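Proteasome assembly chaperone family protein (Pyrococcus furiosus, PDB 3VR0) probably activates the archaeal proteasome, as a homologue of proteasome assembly chaperones of the PAC2 family. Local coordinates at residues 42-50 with 139-147; 83-91 with 102-110. All coordinates share one frame; numbering follows the deposited sequence.

Contact 1. Residues 42-50 with 139-147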
ATOM      1  N   ILE C  42      -1.439  23.048   1.393  1.00 32.54           N
ATOM      2  CA  ILE C  42      -2.627  23.885   1.650  1.00 34.01           C
ATOM      3  C   ILE C  42      -2.528  25.234   0.917  1.00 34.87           C
ATOM      4  O   ILE C  42      -1.573  26.001   1.131  1.00 34.80           O
ATOM      5  CB  ILE C  42      -2.807  24.149   3.179  1.00 34.46           C
ATOM      6  CG1 ILE C  42      -2.877  22.828   3.982  1.00 35.16           C
ATOM      7  CG2 ILE C  42      -4.030  25.081   3.468  1.00 33.10           C
ATOM      8  CD1 ILE C  42      -3.867  21.881   3.455  1.00 36.79           C
ATOM      9  N   GLY C  43      -3.496  25.492   0.037  1.00 35.53           N
ATOM     10  CA  GLY C  43      -3.670  26.806  -0.601  1.00 35.48           C
ATOM     11  C   GLY C  43      -2.566  27.193  -1.560  1.00 35.73           C
ATOM     12  O   GLY C  43      -2.504  28.324  -1.995  1.00 35.86           O
ATOM     13  N   LEU C  44      -1.726  26.220  -1.906  1.00 35.31           N
ATOM     14  CA  LEU C  44      -0.464  26.405  -2.637  1.00 34.29           C
ATOM     15  C   LEU C  44       0.385  27.503  -2.044  1.00 32.86           C
ATOM     16  O   LEU C  44       1.118  28.153  -2.758  1.00 33.84           O
ATOM     17  CB  LEU C  44      -0.686  26.562  -4.144  1.00 34.18           C
ATOM     18  CG  LEU C  44      -1.271  25.330  -4.829  1.00 37.28           C
ATOM     19  CD1 LEU C  44      -1.786  25.658  -6.226  1.00 41.24           C
ATOM     20  CD2 LEU C  44      -0.287  24.162  -4.866  1.00 38.57           C
ATOM     21  N   VAL C  45       0.263  27.686  -0.736  1.00 31.58           N
ATOM     22  CA  VAL C  45       0.918  28.761  -0.018  1.00 31.89           C
ATOM     23  C   VAL C  45       2.445  28.677  -0.073  1.00 31.19           C
ATOM     24  O   VAL C  45       3.091  29.631  -0.497  1.00 30.39           O
ATOM     25  CB  VAL C  45       0.510  28.803   1.489  1.00 31.60           C
ATOM     26  CG1 VAL C  45       1.434  29.744   2.250  1.00 32.23           C
ATOM     27  CG2 VAL C  45      -0.924  29.233   1.664  1.00 31.60           C
ATOM     28  N   GLY C  46       2.995  27.553   0.410  1.00 30.39           N
ATOM     29  CA  GLY C  46       4.442  27.300   0.419  1.00 29.65           C
ATOM     30  C   GLY C  46       5.001  27.372  -0.985  1.00 29.64           C
ATOM     31  O   GLY C  46       6.038  27.979  -1.211  1.00 29.69           O
ATOM     32  N   LYS C  47       4.303  26.766  -1.939  1.00 30.04           N
ATOM     33  CA  LYS C  47       4.745  26.786  -3.323  1.00 30.90           C
ATOM     34  C   LYS C  47       4.818  28.184  -3.971  1.00 31.85           C
ATOM     35  O   LYS C  47       5.811  28.510  -4.621  1.00 31.93           O
ATOM     36  CB  LYS C  47       3.909  25.854  -4.178  1.00 30.58           C
ATOM     37  CG  LYS C  47       4.376  25.845  -5.625  1.00 32.74           C
ATOM     38  CD  LYS C  47       3.589  24.852  -6.451  1.00 38.16           C
ATOM     39  CE  LYS C  47       4.146  24.775  -7.873  1.00 38.53           C
ATOM     40  NZ  LYS C  47       3.882  23.434  -8.452  1.00 40.50           N
ATOM     41  N   LEU C  48       3.762  28.988  -3.821  1.00 32.09           N
ATOM     42  CA  LEU C  48       3.751  30.353  -4.366  1.00 32.61           C
ATOM     43  C   LEU C  48       4.852  31.168  -3.764  1.00 30.62           C
ATOM     44  O   LEU C  48       5.554  31.863  -4.465  1.00 31.37           O
ATOM     45  CB  LEU C  48       2.437  31.083  -4.084  1.00 33.44           C
ATOM     46  CG  LEU C  48       1.238  30.700  -4.932  1.00 36.64           C
ATOM     47  CD1 LEU C  48       0.053  31.421  -4.330  1.00 38.02           C
ATOM     48  CD2 LEU C  48       1.438  31.120  -6.374  1.00 39.94           C
ATOM     49  N   ALA C  49       4.965  31.070  -2.457  1.00 30.07           N
ATOM     50  CA  ALA C  49       6.008  31.704  -1.690  1.00 29.34           C
ATOM     51  C   ALA C  49       7.397  31.294  -2.244  1.00 29.77           C
ATOM     52  O   ALA C  49       8.200  32.164  -2.550  1.00 29.68           O
ATOM     53  CB  ALA C  49       5.873  31.354  -0.255  1.00 27.93           C
ATOM     54  N   ALA C  50       7.666  29.995  -2.403  1.00 29.14           N
ATOM     55  CA  ALA C  50       8.986  29.567  -2.885  1.00 29.86           C
ATOM     56  C   ALA C  50       9.267  30.002  -4.310  1.00 29.83           C
ATOM     57  O   ALA C  50      10.381  30.460  -4.595  1.00 28.32           O
ATOM     58  CB  ALA C  50       9.206  28.038  -2.731  1.00 29.99           C
ATOM     59  N   ILE C 139      13.908  26.023   6.856  1.00 22.28           N
ATOM     60  CA  ILE C 139      12.704  26.795   7.061  1.00 22.39           C
ATOM     61  C   ILE C 139      11.644  26.186   6.158  1.00 23.46           C
ATOM     62  O   ILE C 139      11.864  26.071   4.970  1.00 22.96           O
ATOM     63  CB  ILE C 139      12.942  28.285   6.654  1.00 23.70           C
ATOM     64  CG1 ILE C 139      14.031  28.925   7.552  1.00 24.31           C
ATOM     65  CG2 ILE C 139      11.648  29.050   6.778  1.00 23.10           C
ATOM     66  CD1 ILE C 139      14.299  30.436   7.175  1.00 26.93           C
ATOM     67  N   THR C 140      10.499  25.757   6.701  1.00 23.23           N
ATOM     68  CA  THR C 140       9.445  25.237   5.811  1.00 23.06           C
ATOM     69  C   THR C 140       8.277  26.220   5.743  1.00 22.81           C
ATOM     70  O   THR C 140       7.955  26.871   6.704  1.00 22.74           O
ATOM     71  CB  THR C 140       8.954  23.837   6.246  1.00 23.32           C
ATOM     72  OG1 THR C 140       8.406  23.950   7.533  1.00 19.68           O
ATOM     73  CG2 THR C 140      10.140  22.818   6.363  1.00 23.31           C
ATOM     74  N   MET C 141       7.651  26.298   4.588  1.00 24.03           N
ATOM     75  CA  MET C 141       6.609  27.221   4.341  1.00 25.27           C
ATOM     76  C   MET C 141       5.433  26.407   3.883  1.00 28.03           C
ATOM     77  O   MET C 141       5.589  25.470   3.096  1.00 28.20           O
ATOM     78  CB  MET C 141       7.034  28.167   3.210  1.00 24.97           C
ATOM     79  CG  MET C 141       8.405  28.897   3.528  1.00 24.35           C
ATOM     80  SD  MET C 141       8.701  30.148   2.280  1.00 28.06           S
ATOM     81  CE  MET C 141       8.680  29.191   0.793  1.00 16.51           C
ATOM     82  N   GLY C 142       4.247  26.788   4.339  1.00 29.24           N
ATOM     83  CA  GLY C 142       3.024  26.201   3.829  1.00 32.25           C
ATOM     84  C   GLY C 142       1.768  26.874   4.418  1.00 33.83           C
ATOM     85  O   GLY C 142       1.822  28.002   4.916  1.00 33.19           O
ATOM     86  N   GLY C 143       0.647  26.158   4.358  1.00 35.76           N
ATOM     87  CA  GLY C 143      -0.663  26.680   4.791  1.00 36.96           C
ATOM     88  C   GLY C 143      -1.197  25.998   6.037  1.00 38.45           C
ATOM     89  O   GLY C 143      -0.810  24.863   6.370  1.00 37.30           O
ATOM     90  N   TYR C 144      -2.080  26.707   6.730  1.00 39.61           N
ATOM     91  CA  TYR C 144      -2.831  26.162   7.848  1.00 42.03           C
ATOM     92  C   TYR C 144      -4.318  26.357   7.551  1.00 43.04           C
ATOM     93  O   TYR C 144      -4.788  27.487   7.495  1.00 43.16           O
ATOM     94  CB  TYR C 144      -2.434  26.842   9.151  1.00 42.09           C
ATOM     95  CG  TYR C 144      -3.176  26.310  10.357  1.00 45.53           C
ATOM     96  CD1 TYR C 144      -2.716  25.183  11.038  1.00 46.44           C
ATOM     97  CD2 TYR C 144      -4.332  26.945  10.826  1.00 48.11           C
ATOM     98  CE1 TYR C 144      -3.380  24.689  12.132  1.00 48.08           C
ATOM     99  CE2 TYR C 144      -5.020  26.450  11.934  1.00 50.88           C
ATOM    100  CZ  TYR C 144      -4.536  25.324  12.581  1.00 51.02           C
ATOM    101  OH  TYR C 144      -5.201  24.841  13.672  1.00 52.27           O
ATOM    102  N   GLN C 145      -5.018  25.249   7.325  1.00 44.27           N
ATOM    103  CA  GLN C 145      -6.416  25.233   6.881  1.00 46.75           C
ATOM    104  C   GLN C 145      -7.358  25.811   7.945  1.00 46.81           C
ATOM    105  O   GLN C 145      -7.327  25.391   9.105  1.00 46.05           O
ATOM    106  CB  GLN C 145      -6.839  23.800   6.520  1.00 47.07           C
ATOM    107  CG  GLN C 145      -8.363  23.560   6.416  1.00 51.87           C
ATOM    108  CD  GLN C 145      -8.922  23.915   5.064  1.00 56.32           C
ATOM    109  OE1 GLN C 145      -9.687  23.155   4.456  1.00 58.75           O
ATOM    110  NE2 GLN C 145      -8.528  25.066   4.569  1.00 58.47           N
ATOM    111  N   VAL C 146      -8.188  26.761   7.518  1.00 47.75           N
ATOM    112  CA  VAL C 146      -9.036  27.550   8.417  1.00 49.56           C
ATOM    113  C   VAL C 146     -10.441  27.744   7.770  1.00 50.98           C
ATOM    114  O   VAL C 146     -10.539  27.940   6.560  1.00 50.94           O
ATOM    115  CB  VAL C 146      -8.289  28.890   8.754  1.00 48.80           C
ATOM    116  CG1 VAL C 146      -8.853  30.075   7.992  1.00 48.60           C
ATOM    117  CG2 VAL C 146      -8.195  29.127  10.230  1.00 48.73           C
ATOM    118  N   PRO C 147     -11.534  27.665   8.567  1.00 53.08           N
ATOM    119  CA  PRO C 147     -12.864  27.762   7.937  1.00 54.41           C
ATOM    120  C   PRO C 147     -13.213  29.156   7.343  1.00 56.12           C
ATOM    121  O   PRO C 147     -14.063  29.254   6.444  1.00 56.38           O
ATOM    122  CB  PRO C 147     -13.820  27.359   9.066  1.00 54.18           C
ATOM    123  CG  PRO C 147     -13.092  27.671  10.336  1.00 53.64           C
ATOM    124  CD  PRO C 147     -11.616  27.579  10.043  1.00 53.09           C
TER
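Gly-46 and Gly-142 bring a helix start and a strand of the central mixed sheet of this PAC2-family protein together, with CA atoms 3.9 Å apart. Helix 45-57 begins here, with Leu-44 at its N-cap position, and lies over strand 137-145. The axes of the short segments 45-50 and 139-145 run at 134° to each other and approach to 6.1 Å. No hydrogen bond crosses between them.

Backbone packing comes first. Gly-46 CA gives a CA-H...O contact to Met-141 O at 3.4 Å. With no side chain at Gly-46 or Gly-143, the backbone of segment 42-50 lies directly against the strand.

Branched side chains meet the strand backbone next. Val-45 CG1 is anti to its own backbone N (chi1 168°) and reaches Gly-142 O at 3.2 Å. Ile-42 packs alongside Gly-143, its CB 3.7 Å from Gly-143 CA. Its CG2 extends this to the backbone N of Gln-145.

The Met-141 methyl fills the other end. Met-141 touches Val-227 and Val-231 of helix 221-235, and Val-45 shares Val-227. The Met-141 chain bends at its last torsion (chi3 -58°), which turns the methyl toward helix 45-57. Met-141 CE lies 3.7 Å from Ala-49 CB and 3.4 Å from the backbone N of Ala-50.

Contact 2. Residues 83-91 with 102-110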
ATOM      1  N   GLU C  83       7.150  14.983 -19.101  1.00 31.67           N
ATOM      2  CA  GLU C  83       8.111  14.776 -18.049  1.00 30.14           C
ATOM      3  C   GLU C  83       7.487  14.147 -16.780  1.00 28.57           C
ATOM      4  O   GLU C  83       6.435  14.564 -16.327  1.00 26.86           O
ATOM      5  CB  GLU C  83       8.746  16.116 -17.678  1.00 30.49           C
ATOM      6  CG  GLU C  83      10.016  15.982 -16.897  1.00 33.79           C
ATOM      7  CD  GLU C  83      10.776  17.310 -16.775  1.00 40.47           C
ATOM      8  OE1 GLU C  83      10.128  18.371 -16.651  1.00 40.38           O
ATOM      9  OE2 GLU C  83      12.029  17.276 -16.768  1.00 44.29           O
ATOM     10  N   LEU C  84       8.190  13.191 -16.179  1.00 27.03           N
ATOM     11  CA  LEU C  84       7.828  12.701 -14.867  1.00 25.82           C
ATOM     12  C   LEU C  84       7.622  13.845 -13.887  1.00 25.92           C
ATOM     13  O   LEU C  84       8.174  14.954 -14.048  1.00 25.08           O
ATOM     14  CB  LEU C  84       8.915  11.783 -14.323  1.00 25.36           C
ATOM     15  CG  LEU C  84       9.178  10.455 -15.008  1.00 24.61           C
ATOM     16  CD1 LEU C  84      10.384   9.845 -14.311  1.00 23.59           C
ATOM     17  CD2 LEU C  84       7.975   9.524 -14.913  1.00 21.91           C
ATOM     18  N   MET C  85       6.841  13.555 -12.852  1.00 24.17           N
ATOM     19  CA  MET C  85       6.683  14.488 -11.775  1.00 24.33           C
ATOM     20  C   MET C  85       7.969  14.545 -10.966  1.00 23.33           C
ATOM     21  O   MET C  85       8.724  13.552 -10.895  1.00 22.23           O
ATOM     22  CB  MET C  85       5.465  14.118 -10.942  1.00 25.89           C
ATOM     23  CG  MET C  85       4.134  14.333 -11.796  1.00 27.05           C
ATOM     24  SD  MET C  85       2.711  14.479 -10.769  1.00 40.02           S
ATOM     25  CE  MET C  85       2.782  12.821 -10.223  1.00 30.53           C
ATOM     26  N   LYS C  86       8.247  15.720 -10.416  1.00 22.08           N
ATOM     27  CA  LYS C  86       9.576  15.966  -9.895  1.00 23.05           C
ATOM     28  C   LYS C  86       9.547  17.102  -8.893  1.00 22.96           C
ATOM     29  O   LYS C  86       8.537  17.839  -8.786  1.00 23.22           O
ATOM     30  CB  LYS C  86      10.532  16.295 -11.080  1.00 23.08           C
ATOM     31  CG  LYS C  86      10.264  17.713 -11.704  1.00 25.05           C
ATOM     32  CD  LYS C  86      11.035  17.940 -13.042  1.00 29.24           C
ATOM     33  CE  LYS C  86      10.833  19.384 -13.505  1.00 32.17           C
ATOM     34  NZ  LYS C  86      11.531  19.627 -14.799  1.00 37.40           N
ATOM     35  N   ASN C  87      10.610  17.195  -8.105  1.00 22.24           N
ATOM     36  CA  ASN C  87      10.874  18.388  -7.313  1.00 23.03           C
ATOM     37  C   ASN C  87      12.169  19.004  -7.887  1.00 23.68           C
ATOM     38  O   ASN C  87      12.968  18.293  -8.557  1.00 22.93           O
ATOM     39  CB  ASN C  87      11.065  18.056  -5.830  1.00 21.77           C
ATOM     40  CG  ASN C  87       9.817  17.415  -5.193  1.00 24.28           C
ATOM     41  OD1 ASN C  87       9.922  16.850  -4.104  1.00 24.04           O
ATOM     42  ND2 ASN C  87       8.637  17.503  -5.870  1.00 19.65           N
ATOM     43  N   GLU C  88      12.382  20.288  -7.610  1.00 23.09           N
ATOM     44  CA  GLU C  88      13.510  21.007  -8.174  1.00 24.32           C
ATOM     45  C   GLU C  88      14.189  21.709  -7.056  1.00 23.13           C
ATOM     46  O   GLU C  88      13.506  22.249  -6.181  1.00 23.63           O
ATOM     47  CB  GLU C  88      13.031  22.049  -9.179  1.00 25.41           C
ATOM     48  CG  GLU C  88      12.359  21.470 -10.417  1.00 32.11           C
ATOM     49  CD  GLU C  88      11.836  22.567 -11.378  1.00 45.63           C
ATOM     50  OE1 GLU C  88      11.349  23.652 -10.914  1.00 49.87           O
ATOM     51  OE2 GLU C  88      11.920  22.347 -12.614  1.00 50.19           O
ATOM     52  N   PHE C  89      15.521  21.691  -7.058  1.00 20.96           N
ATOM     53  CA  PHE C  89      16.285  22.451  -6.094  1.00 20.51           C
ATOM     54  C   PHE C  89      16.950  23.642  -6.802  1.00 21.53           C
ATOM     55  O   PHE C  89      17.549  23.469  -7.877  1.00 21.04           O
ATOM     56  CB  PHE C  89      17.382  21.595  -5.460  1.00 19.80           C
ATOM     57  CG  PHE C  89      16.881  20.473  -4.616  1.00 17.56           C
ATOM     58  CD1 PHE C  89      16.818  20.603  -3.202  1.00 18.74           C
ATOM     59  CD2 PHE C  89      16.533  19.263  -5.195  1.00 19.00           C
ATOM     60  CE1 PHE C  89      16.393  19.527  -2.403  1.00 21.87           C
ATOM     61  CE2 PHE C  89      16.077  18.166  -4.383  1.00 19.38           C
ATOM     62  CZ  PHE C  89      16.018  18.299  -3.015  1.00 19.17           C
ATOM     63  N   TYR C  90      16.838  24.830  -6.192  1.00 21.83           N
ATOM     64  CA  TYR C  90      17.458  26.065  -6.684  1.00 23.18           C
ATOM     65  C   TYR C  90      18.414  26.561  -5.622  1.00 23.90           C
ATOM     66  O   TYR C  90      18.177  26.351  -4.420  1.00 24.96           O
ATOM     67  CB  TYR C  90      16.402  27.162  -6.921  1.00 24.31           C
ATOM     68  CG  TYR C  90      15.493  26.865  -8.084  1.00 24.79           C
ATOM     69  CD1 TYR C  90      15.659  27.496  -9.301  1.00 27.45           C
ATOM     70  CD2 TYR C  90      14.480  25.929  -7.961  1.00 26.94           C
ATOM     71  CE1 TYR C  90      14.822  27.191 -10.377  1.00 31.76           C
ATOM     72  CE2 TYR C  90      13.647  25.626  -9.007  1.00 29.25           C
ATOM     73  CZ  TYR C  90      13.822  26.245 -10.208  1.00 32.39           C
ATOM     74  OH  TYR C  90      12.969  25.913 -11.229  1.00 38.20           O
ATOM     75  N   TYR C  91      19.490  27.228  -6.012  1.00 23.47           N
ATOM     76  CA  TYR C  91      20.307  27.848  -4.961  1.00 23.66           C
ATOM     77  C   TYR C  91      20.480  29.352  -5.163  1.00 24.13           C
ATOM     78  O   TYR C  91      20.347  29.887  -6.283  1.00 23.13           O
ATOM     79  CB  TYR C  91      21.686  27.177  -4.876  1.00 23.57           C
ATOM     80  CG  TYR C  91      22.647  27.616  -5.997  1.00 23.61           C
ATOM     81  CD1 TYR C  91      23.523  28.713  -5.821  1.00 25.95           C
ATOM     82  CD2 TYR C  91      22.647  26.951  -7.214  1.00 24.96           C
ATOM     83  CE1 TYR C  91      24.415  29.108  -6.845  1.00 30.08           C
ATOM     84  CE2 TYR C  91      23.516  27.299  -8.229  1.00 28.92           C
ATOM     85  CZ  TYR C  91      24.392  28.397  -8.052  1.00 31.68           C
ATOM     86  OH  TYR C  91      25.228  28.719  -9.084  1.00 33.10           O
ATOM     87  N   LEU C 102      21.256  30.088   0.194  1.00 21.83           N
ATOM     88  CA  LEU C 102      19.985  29.350   0.234  1.00 22.59           C
ATOM     89  C   LEU C 102      19.984  28.171  -0.700  1.00 23.28           C
ATOM     90  O   LEU C 102      20.571  28.237  -1.793  1.00 24.11           O
ATOM     91  CB  LEU C 102      18.776  30.231  -0.109  1.00 21.04           C
ATOM     92  CG  LEU C 102      18.729  31.512   0.764  1.00 23.32           C
ATOM     93  CD1 LEU C 102      17.661  32.478   0.294  1.00 23.05           C
ATOM     94  CD2 LEU C 102      18.574  31.145   2.261  1.00 22.82           C
ATOM     95  N   ILE C 103      19.303  27.104  -0.251  1.00 22.41           N
ATOM     96  CA  ILE C 103      18.752  26.076  -1.142  1.00 21.38           C
ATOM     97  C   ILE C 103      17.220  26.103  -0.975  1.00 21.57           C
ATOM     98  O   ILE C 103      16.695  26.077   0.171  1.00 21.46           O
ATOM     99  CB  ILE C 103      19.280  24.655  -0.759  1.00 21.85           C
ATOM    100  CG1 ILE C 103      20.811  24.626  -0.794  1.00 20.04           C
ATOM    101  CG2 ILE C 103      18.621  23.504  -1.673  1.00 17.51           C
ATOM    102  CD1 ILE C 103      21.411  23.308  -0.358  1.00 18.04           C
ATOM    103  N   ILE C 104      16.518  26.112  -2.106  1.00 20.16           N
ATOM    104  CA  ILE C 104      15.098  26.202  -2.095  1.00 20.39           C
ATOM    105  C   ILE C 104      14.558  25.044  -2.921  1.00 19.90           C
ATOM    106  O   ILE C 104      14.977  24.841  -4.040  1.00 19.38           O
ATOM    107  CB  ILE C 104      14.579  27.562  -2.670  1.00 20.32           C
ATOM    108  CG1 ILE C 104      15.177  28.735  -1.899  1.00 22.12           C
ATOM    109  CG2 ILE C 104      13.002  27.601  -2.628  1.00 20.01           C
ATOM    110  CD1 ILE C 104      15.073  30.096  -2.666  1.00 25.18           C
ATOM    111  N   VAL C 105      13.661  24.256  -2.341  1.00 19.51           N
ATOM    112  CA  VAL C 105      13.052  23.168  -3.104  1.00 19.72           C
ATOM    113  C   VAL C 105      11.594  23.516  -3.348  1.00 21.11           C
ATOM    114  O   VAL C 105      10.924  24.042  -2.464  1.00 21.77           O
ATOM    115  CB  VAL C 105      13.153  21.779  -2.376  1.00 19.80           C
ATOM    116  CG1 VAL C 105      12.409  21.773  -1.018  1.00 18.08           C
ATOM    117  CG2 VAL C 105      12.636  20.654  -3.257  1.00 19.96           C
ATOM    118  N   THR C 106      11.131  23.230  -4.551  1.00 22.55           N
ATOM    119  CA  THR C 106       9.716  23.231  -4.884  1.00 24.71           C
ATOM    120  C   THR C 106       9.461  22.087  -5.882  1.00 24.23           C
ATOM    121  O   THR C 106      10.343  21.286  -6.163  1.00 23.95           O
ATOM    122  CB  THR C 106       9.244  24.636  -5.425  1.00 25.98           C
ATOM    123  OG1 THR C 106       7.813  24.684  -5.466  1.00 31.90           O
ATOM    124  CG2 THR C 106       9.775  24.970  -6.836  1.00 26.02           C
ATOM    125  N   GLY C 107       8.271  21.998  -6.439  1.00 24.41           N
ATOM    126  CA  GLY C 107       8.010  20.939  -7.389  1.00 23.97           C
ATOM    127  C   GLY C 107       6.552  20.695  -7.686  1.00 24.80           C
ATOM    128  O   GLY C 107       5.668  21.445  -7.242  1.00 24.36           O
ATOM    129  N   ASP C 108       6.300  19.682  -8.505  1.00 24.72           N
ATOM    130  CA  ASP C 108       4.955  19.358  -8.924  1.00 25.35           C
ATOM    131  C   ASP C 108       4.059  18.816  -7.769  1.00 25.99           C
ATOM    132  O   ASP C 108       2.847  19.005  -7.793  1.00 26.61           O
ATOM    133  CB  ASP C 108       4.998  18.284 -10.011  1.00 25.19           C
ATOM    134  CG  ASP C 108       5.788  18.706 -11.246  1.00 26.63           C
ATOM    135  OD1 ASP C 108       5.523  19.782 -11.801  1.00 28.80           O
ATOM    136  OD2 ASP C 108       6.643  17.926 -11.702  1.00 29.76           O
ATOM    137  N   THR C 109       4.622  18.109  -6.794  1.00 24.53           N
ATOM    138  CA  THR C 109       3.773  17.256  -5.978  1.00 24.99           C
ATOM    139  C   THR C 109       4.534  16.805  -4.787  1.00 25.36           C
ATOM    140  O   THR C 109       5.777  16.967  -4.712  1.00 25.90           O
ATOM    141  CB  THR C 109       3.335  15.921  -6.754  1.00 26.65           C
ATOM    142  OG1 THR C 109       2.373  15.182  -5.977  1.00 28.14           O
ATOM    143  CG2 THR C 109       4.534  14.991  -7.038  1.00 21.80           C
ATOM    144  N   GLN C 110       3.791  16.254  -3.839  1.00 24.09           N
ATOM    145  CA  GLN C 110       4.376  15.472  -2.777  1.00 24.19           C
ATOM    146  C   GLN C 110       3.880  14.058  -3.028  1.00 23.29           C
ATOM    147  O   GLN C 110       3.045  13.828  -3.907  1.00 22.53           O
ATOM    148  CB  GLN C 110       3.921  15.973  -1.397  1.00 24.47           C
ATOM    149  CG  GLN C 110       4.323  17.420  -1.077  1.00 25.50           C
ATOM    150  CD  GLN C 110       4.338  17.738   0.425  1.00 26.01           C
ATOM    151  OE1 GLN C 110       4.786  16.941   1.253  1.00 23.33           O
ATOM    152  NE2 GLN C 110       3.862  18.929   0.774  1.00 25.79           N
TER
HETATM  153  O   HOH W   1       7.811  16.032  -2.535  1.00 23.75           O
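The beta hairpin of strands 87-92 and 102-107 holds this contact, and Glu-88 and Thr-106 form one of its hydrogen-bonded pairs. Glu-88 N donates to Thr-106 O at 2.7 Å, and Thr-106 N donates back to Glu-88 O. Tyr-90 and Ile-104 repeat the pattern two residues on. Asn-87 with Gly-107, Phe-89 with Val-105 and Tyr-91 with Ile-103 are the non-hydrogen-bonded pairs.

Phe-89 and Val-105 run alongside each other on the same face. Val-105 CG2 sits over the centre of the Phe-89 ring, 4.1 Å from its centroid, in a CH-pi contact. Ile-103 CG2 meets the edge of the ring at Phe-89 CD1, 3.7 Å away. Helix 116-131 covers this face of the sheet, where Phe-129 stacks edge-to-face on Phe-89.

The hairpin is antiparallel and lies within the nine-stranded mixed sheet, between strands 60-66 and 34-37. Its other face carries Tyr-90, whose OH bonds to Glu-88 OE1 from above the carboxylate plane. Lys-86 NZ bridges Glu-83 and Glu-88, and Glu-88 also pairs with Lys-61.

Beyond Gly-107 the chain turns, and polar groups take over. Asp-108 N donates to Lys-86 O at 2.9 Å. Asp-108 OD2 accepts Lys-86 N at 3.0 Å on its anti side, in a bent bond of 137°, and is salt-bridged to Arg-77. Asn-87 CG lies beside its backbone N (chi1 -62°), and Asn-87 ND2 reaches Thr-109 O at 3.1 Å in the carbonyl plane. A water donates to both Thr-109 O and Asn-87 OD1, and its oxygen is 2.8 Å from Asn-87 OD1.

Contacts 1 and 2 belong to the same mixed sheet, with centres about 15 Å apart. Strand 34-37 lies between strand 102-107 of contact 2 and strand 137-145 of contact 1. Helix 45-57 reaches from one contact to the other. On the helix, Lys-47 points away from strand 137-145, and its NZ probably hydrogen-bonds to Gly-107 O at 2.9 Å. Ala-50 CB also packs on Ile-104 CG2 at 3.8 Å. Along the chain, both segments of contact 2 fall between those of contact 1. A bound gold ion lies about 4 Å from Gly-142, and gold is also found about 7 Å from the side chain of Asn-87.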